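Local coordinates for protein alginate lyase (PDB 5GMT) that probably cleaves alginate, with a preference for polymannuronate, as a beta-sandwich polysaccharide lyase of family 14 from the sea hare Aplysia kurodai, at residues T15-S20 against S81-I86; K111-F116 against S263-F268. All coordinates share one frame; numbering follows the deposited sequence.

Interaction 1. Residues T15-S20 against S81-I86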
loop_
_atom_site.group_PDB
_atom_site.type_symbol
_atom_site.label_atom_id
_atom_site.label_comp_id
_atom_site.label_asym_id
_atom_site.label_seq_id
_atom_site.Cartn_x
_atom_site.Cartn_y
_atom_site.Cartn_z
ATOM N N THR A 15 -7.996 4.845 -17.117
ATOM C CA THR A 15 -6.706 5.069 -16.475
ATOM C C THR A 15 -6.469 6.566 -16.333
ATOM O O THR A 15 -6.444 7.284 -17.328
ATOM C CB THR A 15 -5.555 4.416 -17.273
ATOM O OG1 THR A 15 -5.760 3.002 -17.329
ATOM C CG2 THR A 15 -4.225 4.693 -16.614
ATOM N N VAL A 16 -6.319 7.048 -15.102
ATOM C CA VAL A 16 -6.149 8.479 -14.876
ATOM C C VAL A 16 -4.682 8.847 -14.642
ATOM O O VAL A 16 -4.290 9.983 -14.870
ATOM C CB VAL A 16 -7.017 8.986 -13.688
ATOM C CG1 VAL A 16 -8.499 8.782 -14.002
ATOM C CG2 VAL A 16 -6.652 8.283 -12.392
ATOM N N TRP A 17 -3.872 7.876 -14.223
ATOM C CA TRP A 17 -2.449 8.102 -13.998
ATOM C C TRP A 17 -1.671 6.802 -14.145
ATOM O O TRP A 17 -2.157 5.744 -13.786
ATOM C CB TRP A 17 -2.220 8.711 -12.608
ATOM C CG TRP A 17 -0.776 8.785 -12.164
ATOM C CD1 TRP A 17 0.124 9.789 -12.418
ATOM C CD2 TRP A 17 -0.082 7.820 -11.366
ATOM N NE1 TRP A 17 1.337 9.497 -11.834
ATOM C CE2 TRP A 17 1.231 8.297 -11.178
ATOM C CE3 TRP A 17 -0.444 6.598 -10.797
ATOM C CZ2 TRP A 17 2.180 7.589 -10.455
ATOM C CZ3 TRP A 17 0.502 5.902 -10.075
ATOM C CH2 TRP A 17 1.797 6.400 -9.911
ATOM N N SER A 18 -0.465 6.889 -14.693
ATOM C CA SER A 18 0.430 5.739 -14.720
ATOM C C SER A 18 1.876 6.197 -14.601
ATOM O O SER A 18 2.194 7.361 -14.855
ATOM C CB SER A 18 0.240 4.914 -15.997
ATOM O OG SER A 18 0.684 5.631 -17.137
ATOM N N LEU A 19 2.744 5.269 -14.212
ATOM C CA LEU A 19 4.173 5.532 -14.149
ATOM C C LEU A 19 4.908 4.243 -14.488
ATOM O O LEU A 19 4.972 3.320 -13.683
ATOM C CB LEU A 19 4.567 6.069 -12.763
ATOM C CG LEU A 19 5.993 6.598 -12.561
ATOM C CD1 LEU A 19 6.020 7.675 -11.489
ATOM C CD2 LEU A 19 6.981 5.473 -12.216
ATOM N N SER A 20 5.444 4.175 -15.704
ATOM C CA SER A 20 6.056 2.951 -16.203
ATOM C C SER A 20 7.417 2.730 -15.582
ATOM O O SER A 20 7.742 1.620 -15.156
ATOM C CB SER A 20 6.202 2.995 -17.733
ATOM O OG SER A 20 4.963 3.300 -18.337
ATOM N N SER A 81 1.116 10.129 -2.742
ATOM C CA SER A 81 1.098 10.642 -4.106
ATOM C C SER A 81 -0.331 10.959 -4.537
ATOM O O SER A 81 -1.206 10.092 -4.463
ATOM C CB SER A 81 1.728 9.613 -5.053
ATOM O OG SER A 81 1.492 9.923 -6.414
ATOM N N ARG A 82 -0.572 12.197 -4.971
ATOM C CA ARG A 82 -1.890 12.599 -5.446
ATOM C C ARG A 82 -1.797 13.225 -6.834
ATOM O O ARG A 82 -1.830 14.448 -6.974
ATOM C CB ARG A 82 -2.539 13.578 -4.468
ATOM C CG ARG A 82 -2.775 12.995 -3.086
ATOM C CD ARG A 82 -3.313 14.052 -2.137
ATOM N NE ARG A 82 -4.586 14.609 -2.596
ATOM C CZ ARG A 82 -5.324 15.445 -1.873
ATOM N NH1 ARG A 82 -4.915 15.796 -0.657
ATOM N NH2 ARG A 82 -6.468 15.917 -2.350
ATOM N N PRO A 83 -1.657 12.383 -7.867
ATOM C CA PRO A 83 -1.530 12.899 -9.235
ATOM C C PRO A 83 -2.682 13.840 -9.588
ATOM O O PRO A 83 -3.827 13.562 -9.230
ATOM C CB PRO A 83 -1.550 11.630 -10.083
ATOM C CG PRO A 83 -0.939 10.594 -9.186
ATOM C CD PRO A 83 -1.410 10.933 -7.792
ATOM N N SER A 84 -2.376 14.944 -10.266
ATOM C CA SER A 84 -3.359 16.000 -10.463
ATOM C C SER A 84 -4.561 15.524 -11.275
ATOM O O SER A 84 -5.653 16.084 -11.153
ATOM C CB SER A 84 -2.725 17.211 -11.148
ATOM O OG SER A 84 -2.424 16.907 -12.496
ATOM N N ALA A 85 -4.378 14.486 -12.082
ATOM C CA ALA A 85 -5.479 13.955 -12.896
ATOM C C ALA A 85 -6.626 13.356 -12.072
ATOM O O ALA A 85 -7.721 13.120 -12.590
ATOM C CB ALA A 85 -4.953 12.921 -13.862
ATOM N N ILE A 86 -6.388 13.100 -10.791
ATOM C CA ILE A 86 -7.425 12.500 -9.958
ATOM C C ILE A 86 -8.372 13.575 -9.424
ATOM O O ILE A 86 -7.943 14.536 -8.779
ATOM C CB ILE A 86 -6.821 11.711 -8.773
ATOM C CG1 ILE A 86 -5.847 10.647 -9.292
ATOM C CG2 ILE A 86 -7.917 11.057 -7.956
ATOM C CD1 ILE A 86 -5.149 9.846 -8.192
#
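P83 tips its CB-CG edge down onto one face of the W17 indole, the two side chains meeting at a slant in a proline-tryptophan CH-pi contact between a strand and a loop. Its CG stands 3.4 Å from the centroid of the five-membered ring and only 7° off the ring normal, while P83 CB comes down beside it, 3.4 Å from W17 CD1. The pyrrole half of the indole therefore takes the contact. W17 is placed for this by a first torsion of 170°, which carries CG away from its own backbone N, and by a second of 87° that stands the ring across the CA-CB bond. At the far end of the contact V16 CG2 meets I86 CG1 at 4.0 Å, the two side chains crossing at about a right angle, and the methyl of A85 abuts V16 O. A type I turn from P83 to I86, closed by I86 N to P83 O at 3.0 Å, brings all three loop residues round to the strand. Replacing W17 by an alanine would probably leave P83 without the aromatic face it rests on and the H34 carbonyl without its indole N-H donor. H34 also stacks on the W17 ring. V16 and W17 form a classic beta bulge opposite I270 of strand 261-272, and the contact joins strand 14-19 to the loop between strands 76-81 and 92-102.

Interaction 2. Residues K111-F116 against S263-F268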
loop_
_atom_site.group_PDB
_atom_site.type_symbol
_atom_site.label_atom_id
_atom_site.label_comp_id
_atom_site.label_asym_id
_atom_site.label_seq_id
_atom_site.Cartn_x
_atom_site.Cartn_y
_atom_site.Cartn_z
ATOM N N LYS A 111 5.795 -3.210 5.119
ATOM C CA LYS A 111 4.773 -2.463 4.382
ATOM C C LYS A 111 4.967 -2.495 2.878
ATOM O O LYS A 111 6.094 -2.590 2.402
ATOM C CB LYS A 111 4.757 -1.008 4.854
ATOM C CG LYS A 111 3.752 -0.708 5.981
ATOM C CD LYS A 111 4.029 -1.540 7.209
ATOM C CE LYS A 111 3.165 -1.120 8.395
ATOM N NZ LYS A 111 3.392 -2.039 9.560
ATOM N N LEU A 112 3.853 -2.408 2.149
ATOM C CA LEU A 112 3.846 -2.222 0.693
ATOM C C LEU A 112 2.815 -1.159 0.326
ATOM O O LEU A 112 1.852 -0.939 1.078
ATOM C CB LEU A 112 3.522 -3.542 -0.020
ATOM C CG LEU A 112 4.565 -4.651 0.057
ATOM C CD1 LEU A 112 3.926 -5.955 -0.438
ATOM C CD2 LEU A 112 5.818 -4.314 -0.778
ATOM N N PRO A 113 2.992 -0.499 -0.830
ATOM C CA PRO A 113 2.070 0.566 -1.253
ATOM C C PRO A 113 0.616 0.124 -1.403
ATOM O O PRO A 113 0.360 -0.991 -1.858
ATOM C CB PRO A 113 2.629 0.983 -2.624
ATOM C CG PRO A 113 4.080 0.679 -2.533
ATOM C CD PRO A 113 4.150 -0.607 -1.737
ATOM N N GLY A 114 -0.310 1.016 -1.047
ATOM C CA GLY A 114 -1.733 0.796 -1.224
ATOM C C GLY A 114 -2.426 2.135 -1.415
ATOM O O GLY A 114 -1.765 3.161 -1.494
ATOM N N LEU A 115 -3.754 2.132 -1.504
ATOM C CA LEU A 115 -4.496 3.386 -1.665
ATOM C C LEU A 115 -4.793 4.034 -0.303
ATOM O O LEU A 115 -4.686 3.384 0.738
ATOM C CB LEU A 115 -5.799 3.135 -2.430
ATOM C CG LEU A 115 -5.606 2.696 -3.889
ATOM C CD1 LEU A 115 -6.927 2.252 -4.522
ATOM C CD2 LEU A 115 -4.977 3.835 -4.689
ATOM N N PHE A 116 -5.187 5.309 -0.331
ATOM C CA PHE A 116 -5.614 6.039 0.865
ATOM C C PHE A 116 -6.643 7.098 0.476
ATOM O O PHE A 116 -6.811 7.402 -0.703
ATOM C CB PHE A 116 -4.413 6.704 1.561
ATOM C CG PHE A 116 -3.994 7.995 0.927
ATOM C CD1 PHE A 116 -3.317 7.995 -0.278
ATOM C CD2 PHE A 116 -4.276 9.218 1.540
ATOM C CE1 PHE A 116 -2.937 9.194 -0.887
ATOM C CE2 PHE A 116 -3.895 10.413 0.947
ATOM C CZ PHE A 116 -3.217 10.403 -0.265
ATOM N N SER A 263 13.699 -3.997 -2.896
ATOM C CA SER A 263 12.492 -4.127 -3.672
ATOM C C SER A 263 12.584 -3.214 -4.885
ATOM O O SER A 263 13.282 -2.200 -4.863
ATOM C CB SER A 263 11.246 -3.805 -2.834
ATOM O OG SER A 263 11.301 -2.501 -2.279
ATOM N N TYR A 264 11.880 -3.595 -5.942
ATOM C CA TYR A 264 11.854 -2.848 -7.192
ATOM C C TYR A 264 10.414 -2.635 -7.613
ATOM O O TYR A 264 9.636 -3.578 -7.604
ATOM C CB TYR A 264 12.581 -3.609 -8.307
ATOM C CG TYR A 264 14.017 -3.958 -8.013
ATOM C CD1 TYR A 264 14.342 -4.914 -7.055
ATOM C CD2 TYR A 264 15.051 -3.356 -8.725
ATOM C CE1 TYR A 264 15.675 -5.244 -6.790
ATOM C CE2 TYR A 264 16.386 -3.684 -8.472
ATOM C CZ TYR A 264 16.682 -4.625 -7.509
ATOM O OH TYR A 264 17.988 -4.955 -7.259
ATOM N N PHE A 265 10.061 -1.420 -8.013
ATOM C CA PHE A 265 8.689 -1.142 -8.408
ATOM C C PHE A 265 8.667 -0.560 -9.809
ATOM O O PHE A 265 9.471 0.312 -10.135
ATOM C CB PHE A 265 8.009 -0.159 -7.443
ATOM C CG PHE A 265 7.915 -0.650 -6.027
ATOM C CD1 PHE A 265 8.980 -0.492 -5.153
ATOM C CD2 PHE A 265 6.738 -1.225 -5.554
ATOM C CE1 PHE A 265 8.893 -0.923 -3.839
ATOM C CE2 PHE A 265 6.646 -1.665 -4.243
ATOM C CZ PHE A 265 7.723 -1.508 -3.382
ATOM N N LYS A 266 7.744 -1.044 -10.625
ATOM C CA LYS A 266 7.537 -0.478 -11.956
ATOM C C LYS A 266 6.057 -0.572 -12.344
ATOM O O LYS A 266 5.263 -1.165 -11.617
ATOM C CB LYS A 266 8.416 -1.202 -12.982
ATOM C CG LYS A 266 8.006 -2.655 -13.218
ATOM C CD LYS A 266 8.955 -3.359 -14.206
ATOM C CE LYS A 266 8.568 -4.815 -14.415
ATOM N NZ LYS A 266 7.200 -4.973 -15.039
ATOM N N ASN A 267 5.685 0.029 -13.475
ATOM C CA ASN A 267 4.353 -0.188 -14.046
ATOM C C ASN A 267 3.209 0.165 -13.073
ATOM O O ASN A 267 2.277 -0.617 -12.890
ATOM C CB ASN A 267 4.236 -1.648 -14.503
ATOM C CG ASN A 267 3.082 -1.879 -15.457
ATOM O OD1 ASN A 267 2.535 -0.932 -16.026
ATOM N ND2 ASN A 267 2.699 -3.149 -15.637
ATOM N N PHE A 268 3.313 1.333 -12.444
ATOM C CA PHE A 268 2.224 1.892 -11.635
ATOM C C PHE A 268 1.045 2.323 -12.501
ATOM O O PHE A 268 1.236 2.898 -13.571
ATOM C CB PHE A 268 2.708 3.110 -10.843
ATOM C CG PHE A 268 3.689 2.793 -9.758
ATOM C CD1 PHE A 268 3.254 2.564 -8.459
ATOM C CD2 PHE A 268 5.051 2.744 -10.026
ATOM C CE1 PHE A 268 4.162 2.276 -7.461
ATOM C CE2 PHE A 268 5.961 2.473 -9.020
ATOM C CZ PHE A 268 5.512 2.246 -7.732
#
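F265 and P113 reach for each other from opposing strands, and the phenyl ring meets the pyrrolidine with its outer end. The nearest pair is F265 CE2 and P113 CD at 3.7 Å; P113 CG follows, 3.9 Å from the same CE2. The proline thus approaches the ring obliquely through its CG-CD side. In F265 a chi1 of -61° sets CG opposite its own carbonyl carbon and sends the ring toward strand 110-118; chi2 near 84° fixes its rotation, presenting CE2 and CZ to P113. L112 begins less directly: its CB does not aim at F265, but its CD2 branch, turned aside while CD1 runs on anti to CA (chi2 168°), comes to the ring edge, 4.3 Å from F265 CZ. No hydrogen bond crosses between the segments, and the buried contact is wholly apolar; P113 CA and F265 CA are 9.9 Å apart, a spacing that side chains must fill. Strand 110-118 is flanked by strands 136-143 and 238-247 in one antiparallel sheet, while strand 261-272 belongs to the other. P113 also touches F244, and F265 touches I61 of strand 58-63, placing this contact between the two sheets of the concanavalin-like sandwich.

How the interactions relate
Strand 261-272 is common ground: it supplies one half of interaction 2 and pairs antiparallel with strand 14-19 of interaction 1. Segments 15-20 and 263-268 meet directly through L19 O and F268 N, 2.9 Å apart and probably hydrogen-bonded, while W17 CH2 packs on F268 CB. Interaction 2 is wholly buried, its centre about 6 Å from that of the chain, and joins the two sheets. Interaction 1, centred about 15 Å out, is only partly buried. Both lack hydrogen bonds across their segments. The comparison illustrates proline against an aromatic ring in two settings: over the face, itself buried but within a more peripheral, partly exposed patch, and obliquely in the core.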